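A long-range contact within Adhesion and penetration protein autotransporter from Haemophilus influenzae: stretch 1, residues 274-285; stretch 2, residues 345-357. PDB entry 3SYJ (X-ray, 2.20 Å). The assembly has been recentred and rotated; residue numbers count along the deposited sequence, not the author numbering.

Stretch 1 (274-285) RAGNGVYTISGN
Stretch 2 (345-357) QKQGSLIFASDIN

At the apolar centre of this contact, in a Haemophilus influenzae autotransporter, is Ile282, buried on the face it shares with Tyr280, Leu350 and Phe352. Its chi1 and chi2 are both t, near -172° and 167°. CG2 of Ile282 sits 3.9 Å from the centroid of the Phe352 ring, over its face and 11° off the normal, with Phe352 at chi1 -81° and chi2 61°. The same Ile282 CG2 lies 4.0 Å from Leu350 CD1, and Ile282 CG1 lies 3.8 Å from CD1 of Ile356 (m, m), a residue beyond the turn at 353-355. Leu350 (t, p) also brings its CD1 to 4.0 Å from Tyr280 CB; Tyr280 has chi1 -51° and chi2 -88°. Branched and aromatic side chains suit this buried face, which they fill with apolar contacts.

The packing illustrates a simple rule for parallel β-strands: side chains alternate between the two faces of the sheet, while backbone hydrogen bonds link the strands. The other face, carrying Val279, Thr281, Ser349 and Ile351, is partly exposed and correspondingly mixed. Val279 (t) places CG1 3.8 Å from CD1 of Ile351 (chi1 -70°, chi2 86°), while Thr281 (m) sets CG2 3.9 Å from Ala353 CB. Beta-branched Val279, Thr281 and Ile351 favour an extended backbone; small, polar Ser349 suits the watered edge.

The strand beginning at Val279 runs parallel to the one ending at Phe352, their N-to-C directions 22° apart and their axes approaching to 4.6 Å; the two stretches bury 872 Å² between them. Val279 pairs with Ser349, Tyr280 with Leu350, Thr281 with Ile351 and Ile282 with Phe352, at CA-CA separations of 4.6 to 5.2 Å. Ser349 N donates to Gly278 O (2.9 Å), Tyr280 N to Ser349 O (2.9 Å), Ile351 N to Tyr280 O (2.7 Å), Ile282 N to Ile351 O (2.8 Å) and Ala353 N to Ile282 O (2.9 Å).

At the polar ends, side chains take over. Ser354 (p) uses OG to accept from Gly284 N at 3.0 Å and to donate to Asp355 O at 3.0 Å. At the other end Asn277 (phi/psi 53/41, chi1 m) accepts through OD1 from Gln347 N at 3.1 Å. A water donates to Gly278 O (2.8 Å) and Gln347 O (2.5 Å) and accepts from Ser349 OG (2.9 Å; chi1 -74°). Gly276, at phi/psi 86/173, has a backbone that itself calls for glycine; a CB there would also fall 2.9 Å from Lys346 CD.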

ATOM      1  N   ARG A 274     -72.629  -4.266   0.747  1.00 32.29           N
ATOM      2  CA  ARG A 274     -72.210  -4.794  -0.546  1.00 35.49           C
ATOM      3  C   ARG A 274     -71.486  -3.780  -1.432  1.00 31.30           C
ATOM      4  O   ARG A 274     -70.548  -4.136  -2.143  1.00 30.98           O
ATOM      5  CB  ARG A 274     -73.420  -5.360  -1.287  1.00 41.34           C
ATOM      6  CG  ARG A 274     -74.483  -5.928  -0.356  1.00 56.19           C
ATOM      7  CD  ARG A 274     -75.482  -6.799  -1.111  1.00 77.24           C
ATOM      8  NE  ARG A 274     -76.379  -7.515  -0.204  1.00 92.55           N
ATOM      9  CZ  ARG A 274     -77.063  -8.608  -0.535  1.00 92.81           C
ATOM     10  NH1 ARG A 274     -76.952  -9.122  -1.754  1.00 90.94           N
ATOM     11  NH2 ARG A 274     -77.855  -9.193   0.358  1.00 85.43           N
ATOM     12  N   ALA A 275     -71.921  -2.524  -1.394  1.00 26.52           N
ATOM     13  CA  ALA A 275     -71.373  -1.523  -2.300  1.00 28.13           C
ATOM     14  C   ALA A 275     -70.089  -0.862  -1.788  1.00 30.61           C
ATOM     15  O   ALA A 275     -69.476  -0.067  -2.498  1.00 32.38           O
ATOM     16  CB  ALA A 275     -72.431  -0.470  -2.623  1.00 27.34           C
ATOM     17  N   GLY A 276     -69.679  -1.198  -0.565  1.00 26.78           N
ATOM     18  CA  GLY A 276     -68.499  -0.604   0.041  1.00 24.48           C
ATOM     19  C   GLY A 276     -68.793   0.713   0.745  1.00 22.78           C
ATOM     20  O   GLY A 276     -69.893   1.243   0.635  1.00 29.05           O
ATOM     21  N   ASN A 277     -67.808   1.253   1.459  1.00 20.18           N
ATOM     22  CA  ASN A 277     -68.009   2.480   2.235  1.00 23.10           C
ATOM     23  C   ASN A 277     -69.216   2.389   3.177  1.00 23.49           C
ATOM     24  O   ASN A 277     -69.978   3.343   3.328  1.00 23.73           O
ATOM     25  CB  ASN A 277     -68.136   3.705   1.319  1.00 16.06           C
ATOM     26  CG  ASN A 277     -66.837   4.030   0.581  1.00 23.73           C
ATOM     27  OD1 ASN A 277     -65.737   3.809   1.094  1.00 18.83           O
ATOM     28  ND2 ASN A 277     -66.963   4.571  -0.630  1.00 22.73           N
ATOM     29  N   GLY A 278     -69.379   1.237   3.815  1.00 20.45           N
ATOM     30  CA  GLY A 278     -70.416   1.066   4.814  1.00 19.51           C
ATOM     31  C   GLY A 278     -70.258   2.010   5.992  1.00 21.03           C
ATOM     32  O   GLY A 278     -69.159   2.454   6.308  1.00 20.53           O
ATOM     33  N   VAL A 279     -71.366   2.323   6.649  1.00 23.09           N
ATOM     34  CA  VAL A 279     -71.334   3.216   7.800  1.00 20.28           C
ATOM     35  C   VAL A 279     -72.201   2.637   8.913  1.00 22.68           C
ATOM     36  O   VAL A 279     -73.420   2.516   8.772  1.00 25.14           O
ATOM     37  CB  VAL A 279     -71.798   4.649   7.436  1.00 23.26           C
ATOM     38  CG1 VAL A 279     -71.842   5.531   8.678  1.00 25.10           C
ATOM     39  CG2 VAL A 279     -70.878   5.263   6.383  1.00 19.68           C
ATOM     40  N   TYR A 280     -71.553   2.265  10.013  1.00 18.69           N
ATOM     41  CA  TYR A 280     -72.224   1.595  11.117  1.00 20.54           C
ATOM     42  C   TYR A 280     -72.157   2.467  12.360  1.00 20.99           C
ATOM     43  O   TYR A 280     -71.152   3.137  12.598  1.00 23.64           O
ATOM     44  CB  TYR A 280     -71.577   0.226  11.362  1.00 17.40           C
ATOM     45  CG  TYR A 280     -71.465  -0.576  10.090  1.00 17.64           C
ATOM     46  CD1 TYR A 280     -72.505  -1.397   9.666  1.00 20.47           C
ATOM     47  CD2 TYR A 280     -70.341  -0.481   9.288  1.00 18.47           C
ATOM     48  CE1 TYR A 280     -72.416  -2.111   8.484  1.00 19.58           C
ATOM     49  CE2 TYR A 280     -70.248  -1.192   8.101  1.00 19.40           C
ATOM     50  CZ  TYR A 280     -71.287  -1.999   7.704  1.00 20.09           C
ATOM     51  OH  TYR A 280     -71.177  -2.700   6.524  1.00 22.42           O
ATOM     52  N   THR A 281     -73.235   2.481  13.134  1.00 16.45           N
ATOM     53  CA  THR A 281     -73.263   3.239  14.379  1.00 22.53           C
ATOM     54  C   THR A 281     -73.633   2.305  15.523  1.00 25.06           C
ATOM     55  O   THR A 281     -74.626   1.577  15.449  1.00 24.31           O
ATOM     56  CB  THR A 281     -74.260   4.415  14.328  1.00 23.23           C
ATOM     57  OG1 THR A 281     -74.066   5.164  13.122  1.00 24.22           O
ATOM     58  CG2 THR A 281     -74.058   5.332  15.523  1.00 21.60           C
ATOM     59  N   ILE A 282     -72.828   2.326  16.578  1.00 21.40           N
ATOM     60  CA  ILE A 282     -72.982   1.376  17.669  1.00 22.04           C
ATOM     61  C   ILE A 282     -73.279   2.081  18.980  1.00 22.17           C
ATOM     62  O   ILE A 282     -72.712   3.132  19.283  1.00 20.72           O
ATOM     63  CB  ILE A 282     -71.717   0.487  17.831  1.00 24.73           C
ATOM     64  CG1 ILE A 282     -71.956  -0.633  18.849  1.00 22.98           C
ATOM     65  CG2 ILE A 282     -70.511   1.320  18.237  1.00 19.75           C
ATOM     66  CD1 ILE A 282     -70.892  -1.723  18.819  1.00 22.48           C
ATOM     67  N   SER A 283     -74.182   1.498  19.757  1.00 21.40           N
ATOM     68  CA  SER A 283     -74.458   1.993  21.093  1.00 25.22           C
ATOM     69  C   SER A 283     -74.898   0.829  21.966  1.00 25.20           C
ATOM     70  O   SER A 283     -75.276  -0.229  21.459  1.00 25.44           O
ATOM     71  CB  SER A 283     -75.550   3.059  21.043  1.00 27.04           C
ATOM     72  OG  SER A 283     -76.715   2.549  20.422  1.00 26.69           O
ATOM     73  N   GLY A 284     -74.853   1.016  23.279  1.00 24.98           N
ATOM     74  CA  GLY A 284     -75.360  -0.002  24.178  1.00 28.86           C
ATOM     75  C   GLY A 284     -75.602   0.528  25.571  1.00 32.10           C
ATOM     76  O   GLY A 284     -75.400   1.711  25.834  1.00 36.17           O
ATOM     77  N   ASN A 285     -76.046  -0.340  26.471  1.00 33.65           N
ATOM     78  CA  ASN A 285     -76.156   0.052  27.871  1.00 37.38           C
ATOM     79  C   ASN A 285     -75.786  -1.057  28.845  1.00 40.20           C
ATOM     80  O   ASN A 285     -75.580  -2.208  28.456  1.00 38.13           O
ATOM     81  CB  ASN A 285     -77.549   0.582  28.194  1.00 44.70           C
ATOM     82  CG  ASN A 285     -78.563  -0.520  28.325  1.00 45.85           C
ATOM     83  OD1 ASN A 285     -78.977  -0.867  29.432  1.00 52.97           O
ATOM     84  ND2 ASN A 285     -78.961  -1.094  27.194  1.00 39.95           N
ATOM     85  N   GLN A 345     -64.970  -3.587   1.564  1.00 21.33           N
ATOM     86  CA  GLN A 345     -64.072  -3.615   0.431  1.00 22.33           C
ATOM     87  C   GLN A 345     -63.505  -2.254   0.045  1.00 20.45           C
ATOM     88  O   GLN A 345     -62.641  -2.164  -0.732  1.00 21.54           O
ATOM     89  CB  GLN A 345     -64.735  -4.316  -0.743  1.00 26.92           C
ATOM     90  CG  GLN A 345     -64.915  -5.807  -0.511  1.00 41.23           C
ATOM     91  CD  GLN A 345     -65.785  -6.508  -1.535  1.00 53.50           C
ATOM     92  OE1 GLN A 345     -65.407  -7.535  -2.058  1.00 63.46           O
ATOM     93  NE2 GLN A 345     -66.936  -5.960  -1.824  1.00 51.97           N
ATOM     94  N   LYS A 346     -64.007  -1.199   0.637  1.00 20.98           N
ATOM     95  CA  LYS A 346     -63.447   0.109   0.401  1.00 21.81           C
ATOM     96  C   LYS A 346     -62.870   0.986   1.489  1.00 20.92           C
ATOM     97  O   LYS A 346     -61.722   0.915   1.749  1.00 21.58           O
ATOM     98  CB  LYS A 346     -64.390   0.975  -0.419  1.00 20.60           C
ATOM     99  CG  LYS A 346     -64.481   0.572  -1.855  1.00 19.94           C
ATOM    100  CD  LYS A 346     -65.617   1.227  -2.572  1.00 23.73           C
ATOM    101  CE  LYS A 346     -65.741   0.891  -4.043  1.00 24.52           C
ATOM    102  NZ  LYS A 346     -64.820  -0.111  -4.644  1.00 26.58           N
ATOM    103  N   GLN A 347     -63.676   1.786   2.135  1.00 17.38           N
ATOM    104  CA  GLN A 347     -63.434   2.336   3.443  1.00 18.64           C
ATOM    105  C   GLN A 347     -64.660   2.355   4.309  1.00 20.23           C
ATOM    106  O   GLN A 347     -65.523   3.160   4.135  1.00 17.49           O
ATOM    107  CB  GLN A 347     -62.825   3.724   3.376  1.00 18.72           C
ATOM    108  CG  GLN A 347     -62.383   4.298   4.671  1.00 18.81           C
ATOM    109  CD  GLN A 347     -61.047   3.774   5.148  1.00 19.46           C
ATOM    110  OE1 GLN A 347     -60.250   3.402   4.388  1.00 19.94           O
ATOM    111  NE2 GLN A 347     -60.827   3.803   6.392  1.00 17.33           N
ATOM    112  N   GLY A 348     -64.684   1.485   5.294  1.00 16.78           N
ATOM    113  CA  GLY A 348     -65.828   1.391   6.180  1.00 13.97           C
ATOM    114  C   GLY A 348     -65.717   2.336   7.356  1.00 16.55           C
ATOM    115  O   GLY A 348     -64.642   2.871   7.653  1.00 16.14           O
ATOM    116  N   SER A 349     -66.840   2.544   8.030  1.00 15.42           N
ATOM    117  CA  SER A 349     -66.899   3.454   9.168  1.00 17.09           C
ATOM    118  C   SER A 349     -67.645   2.802  10.329  1.00 19.42           C
ATOM    119  O   SER A 349     -68.631   2.085  10.132  1.00 18.26           O
ATOM    120  CB  SER A 349     -67.595   4.765   8.779  1.00 20.25           C
ATOM    121  OG  SER A 349     -66.760   5.575   7.963  1.00 20.15           O
ATOM    122  N   LEU A 350     -67.165   3.042  11.542  1.00 16.10           N
ATOM    123  CA  LEU A 350     -67.852   2.569  12.725  1.00 17.21           C
ATOM    124  C   LEU A 350     -67.882   3.712  13.717  1.00 17.59           C
ATOM    125  O   LEU A 350     -66.838   4.215  14.124  1.00 18.45           O
ATOM    126  CB  LEU A 350     -67.138   1.350  13.318  1.00 18.07           C
ATOM    127  CG  LEU A 350     -67.711   0.879  14.653  1.00 20.77           C
ATOM    128  CD1 LEU A 350     -69.194   0.454  14.507  1.00 16.51           C
ATOM    129  CD2 LEU A 350     -66.853  -0.227  15.273  1.00 17.58           C
ATOM    130  N   ILE A 351     -69.080   4.138  14.093  1.00 18.35           N
ATOM    131  CA  ILE A 351     -69.214   5.313  14.941  1.00 21.97           C
ATOM    132  C   ILE A 351     -69.694   4.888  16.304  1.00 16.94           C
ATOM    133  O   ILE A 351     -70.700   4.192  16.422  1.00 18.40           O
ATOM    134  CB  ILE A 351     -70.210   6.361  14.363  1.00 22.33           C
ATOM    135  CG1 ILE A 351     -69.642   7.027  13.115  1.00 21.61           C
ATOM    136  CG2 ILE A 351     -70.537   7.426  15.397  1.00 22.05           C
ATOM    137  CD1 ILE A 351     -69.916   6.262  11.844  1.00 22.81           C
ATOM    138  N   PHE A 352     -68.966   5.305  17.331  1.00 17.99           N
ATOM    139  CA  PHE A 352     -69.370   5.034  18.701  1.00 21.91           C
ATOM    140  C   PHE A 352     -70.297   6.149  19.220  1.00 23.44           C
ATOM    141  O   PHE A 352     -69.852   7.262  19.534  1.00 21.08           O
ATOM    142  CB  PHE A 352     -68.136   4.860  19.599  1.00 20.02           C
ATOM    143  CG  PHE A 352     -67.507   3.487  19.516  1.00 23.86           C
ATOM    144  CD1 PHE A 352     -66.990   3.008  18.320  1.00 16.62           C
ATOM    145  CD2 PHE A 352     -67.418   2.681  20.644  1.00 19.55           C
ATOM    146  CE1 PHE A 352     -66.405   1.747  18.253  1.00 22.43           C
ATOM    147  CE2 PHE A 352     -66.838   1.421  20.578  1.00 19.62           C
ATOM    148  CZ  PHE A 352     -66.332   0.952  19.381  1.00 12.42           C
ATOM    149  N   ALA A 353     -71.589   5.842  19.301  1.00 23.13           N
ATOM    150  CA  ALA A 353     -72.571   6.782  19.833  1.00 23.16           C
ATOM    151  C   ALA A 353     -72.616   6.740  21.362  1.00 28.23           C
ATOM    152  O   ALA A 353     -73.137   7.656  22.004  1.00 26.97           O
ATOM    153  CB  ALA A 353     -73.943   6.501  19.249  1.00 19.81           C
ATOM    154  N   SER A 354     -72.071   5.675  21.944  1.00 23.68           N
ATOM    155  CA  SER A 354     -71.964   5.575  23.399  1.00 23.87           C
ATOM    156  C   SER A 354     -70.747   4.748  23.764  1.00 25.35           C
ATOM    157  O   SER A 354     -70.191   4.057  22.914  1.00 24.25           O
ATOM    158  CB  SER A 354     -73.213   4.917  23.999  1.00 24.07           C
ATOM    159  OG  SER A 354     -73.202   3.510  23.782  1.00 21.67           O
ATOM    160  N   ASP A 355     -70.332   4.814  25.024  1.00 23.21           N
ATOM    161  CA  ASP A 355     -69.322   3.891  25.513  1.00 23.61           C
ATOM    162  C   ASP A 355     -69.770   2.470  25.219  1.00 24.10           C
ATOM    163  O   ASP A 355     -70.966   2.168  25.230  1.00 24.37           O
ATOM    164  CB  ASP A 355     -69.123   4.046  27.015  1.00 20.68           C
ATOM    165  CG  ASP A 355     -68.436   5.330  27.374  1.00 22.37           C
ATOM    166  OD1 ASP A 355     -67.919   5.997  26.454  1.00 27.33           O
ATOM    167  OD2 ASP A 355     -68.410   5.671  28.573  1.00 25.18           O
ATOM    168  N   ILE A 356     -68.801   1.602  24.955  1.00 25.92           N
ATOM    169  CA  ILE A 356     -69.085   0.201  24.696  1.00 24.65           C
ATOM    170  C   ILE A 356     -68.214  -0.718  25.541  1.00 23.99           C
ATOM    171  O   ILE A 356     -66.983  -0.636  25.515  1.00 21.54           O
ATOM    172  CB  ILE A 356     -68.894  -0.149  23.215  1.00 25.26           C
ATOM    173  CG1 ILE A 356     -69.932   0.585  22.365  1.00 21.34           C
ATOM    174  CG2 ILE A 356     -68.994  -1.662  23.011  1.00 23.12           C
ATOM    175  CD1 ILE A 356     -71.340   0.058  22.539  1.00 23.51           C
ATOM    176  N   ASN A 357     -68.850  -1.592  26.294  1.00 26.32           N
ATOM    177  CA  ASN A 357     -68.225  -2.693  26.981  1.00 19.88           C
ATOM    178  C   ASN A 357     -68.777  -4.006  26.465  1.00 19.64           C
ATOM    179  O   ASN A 357     -69.832  -4.443  26.822  1.00 20.43           O
ATOM    180  CB  ASN A 357     -68.407  -2.575  28.488  1.00 21.60           C
ATOM    181  CG  ASN A 357     -67.631  -3.605  29.268  1.00 25.51           C
ATOM    182  OD1 ASN A 357     -67.041  -4.503  28.740  1.00 22.02           O
ATOM    183  ND2 ASN A 357     -67.620  -3.433  30.532  1.00 24.56           N
TER
HETATM  184  O   HOH W   1     -67.343   4.353   5.389  1.00 19.68           O